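Atg5 (Kluyveromyces marxianus, PDB 3VQI) takes part in autophagic vesicle formation and cytoplasm-to-vacuole transport, and is required for nucleophagy, acting as part of the Atg12-Atg5 conjugate. Local coordinates at residues 174-177 / 178-181. Sequence-based numbering, arbitrary orientation.
Sequences VSIL and SRNR
The C-terminal end of helix 166-178 is closed here by Arg179 folding back on Ile176, just before the chain turns into helix 181-189. Arg179 is the first residue to leave helical geometry, with a positive phi of 68°. Its chain starts out away from the helix, but bends at chi2 (-73°) and again at chi3 bring the guanidinium back across the last turn. Two nitrogens on one edge then meet a single backbone oxygen, Ile176 O, which lies almost in the guanidinium plane: NH2 sits 3.0 Å from that oxygen, in the carbonyl plane and on a lone pair, while NE, at 3.2 Å from it, approaches from about 40° above the carbonyl plane. CG2 of Ile176 lies 3.6 Å from Arg179 NH2. The same guanidinium makes a cation-pi contact with Trp12 of helix 6-12. With an alanine in place of this arginine, Ile176 O would probably lose both side-chain donors, and Trp12 this cation-pi contact.

Ser178 N reaches Val174 O at 2.7 Å in a nearly straight helical i to i+4 bond, and Ser178 OG adds a weak one to that oxygen at 3.2 Å. Ser175 O draws weak bonds from Arg179 N (2.7 Å) and Asn180 N (3.1 Å), the latter a 6→1 bond. Beyond the turn, Asn180 holds the N-cap of the next helix, OD1 accepting from Asp183 N, while Ile176 packs on Phe50 of helix 48-59 and on Phe184. That weak 6→1 bond and the positive phi recall a Schellman motif, but Ile176 O takes the arginine side chain instead of the backbone N of Arg179: a C-cap leading directly into an N-cap, at the short link between the two helices in the alpha-helical bundle region of Atg5.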
loop_
_atom_site.group_PDB
_atom_site.type_symbol
_atom_site.label_atom_id
_atom_site.label_comp_id
_atom_site.label_asym_id
_atom_site.label_seq_id
_atom_site.Cartn_x
_atom_site.Cartn_y
_atom_site.Cartn_z
ATOM N N VAL A 174 -8.645 -12.969 -4.327
ATOM C CA VAL A 174 -7.728 -13.854 -5.027
ATOM C C VAL A 174 -6.978 -13.186 -6.182
ATOM O O VAL A 174 -5.803 -13.480 -6.406
ATOM C CB VAL A 174 -8.468 -15.113 -5.545
ATOM C CG1 VAL A 174 -7.598 -15.876 -6.525
ATOM C CG2 VAL A 174 -8.816 -16.019 -4.374
ATOM N N SER A 175 -7.640 -12.282 -6.901
ATOM C CA SER A 175 -7.002 -11.603 -8.029
ATOM C C SER A 175 -5.722 -10.891 -7.598
ATOM O O SER A 175 -4.736 -10.840 -8.343
ATOM C CB SER A 175 -7.950 -10.578 -8.638
ATOM O OG SER A 175 -8.024 -9.423 -7.817
ATOM N N ILE A 176 -5.745 -10.346 -6.385
ATOM C CA ILE A 176 -4.603 -9.630 -5.852
ATOM C C ILE A 176 -3.458 -10.567 -5.478
ATOM O O ILE A 176 -2.287 -10.171 -5.517
ATOM C CB ILE A 176 -5.033 -8.773 -4.641
ATOM C CG1 ILE A 176 -5.964 -7.666 -5.141
ATOM C CG2 ILE A 176 -3.816 -8.202 -3.923
ATOM C CD1 ILE A 176 -6.265 -6.619 -4.141
ATOM N N LEU A 177 -3.787 -11.810 -5.139
ATOM C CA LEU A 177 -2.769 -12.786 -4.773
ATOM C C LEU A 177 -2.248 -13.492 -6.023
ATOM O O LEU A 177 -1.062 -13.787 -6.126
ATOM C CB LEU A 177 -3.350 -13.816 -3.793
ATOM C CG LEU A 177 -4.017 -13.255 -2.531
ATOM C CD1 LEU A 177 -4.799 -14.351 -1.804
ATOM C CD2 LEU A 177 -2.955 -12.637 -1.629
ATOM N N SER A 178 -3.134 -13.742 -6.982
ATOM C CA SER A 178 -2.748 -14.436 -8.207
ATOM C C SER A 178 -2.267 -13.495 -9.290
ATOM O O SER A 178 -1.703 -13.931 -10.294
ATOM C CB SER A 178 -3.919 -15.251 -8.758
ATOM O OG SER A 178 -4.891 -14.406 -9.348
ATOM N N ARG A 179 -2.496 -12.206 -9.090
ATOM C CA ARG A 179 -2.083 -11.226 -10.070
ATOM C C ARG A 179 -2.905 -11.364 -11.359
ATOM O O ARG A 179 -2.428 -11.072 -12.451
ATOM C CB ARG A 179 -0.587 -11.378 -10.354
ATOM C CG ARG A 179 0.306 -10.993 -9.183
ATOM C CD ARG A 179 0.319 -9.490 -9.008
ATOM N NE ARG A 179 -0.497 -9.041 -7.883
ATOM C CZ ARG A 179 -0.798 -7.765 -7.644
ATOM N NH1 ARG A 179 -0.355 -6.806 -8.449
ATOM N NH2 ARG A 179 -1.534 -7.444 -6.592
ATOM N N ASN A 180 -4.144 -11.834 -11.224
ATOM C CA ASN A 180 -5.026 -11.937 -12.377
ATOM C C ASN A 180 -5.722 -10.599 -12.500
ATOM O O ASN A 180 -6.720 -10.319 -11.812
ATOM C CB ASN A 180 -6.092 -13.008 -12.208
ATOM C CG ASN A 180 -6.936 -13.173 -13.454
ATOM O OD1 ASN A 180 -7.100 -12.233 -14.228
ATOM N ND2 ASN A 180 -7.481 -14.370 -13.650
ATOM N N ARG A 181 -5.209 -9.777 -13.404
ATOM C CA ARG A 181 -5.741 -8.429 -13.608
ATOM C C ARG A 181 -7.144 -8.275 -14.140
ATOM O O ARG A 181 -7.896 -7.447 -13.651
ATOM C CB ARG A 181 -4.808 -7.642 -14.499
ATOM C CG ARG A 181 -4.444 -6.318 -13.922
ATOM C CD ARG A 181 -4.044 -5.374 -15.023
ATOM N NE ARG A 181 -5.101 -4.423 -15.400
ATOM C CZ ARG A 181 -5.366 -4.061 -16.652
ATOM N NH1 ARG A 181 -4.659 -4.589 -17.641
ATOM N NH2 ARG A 181 -6.307 -3.154 -16.905
#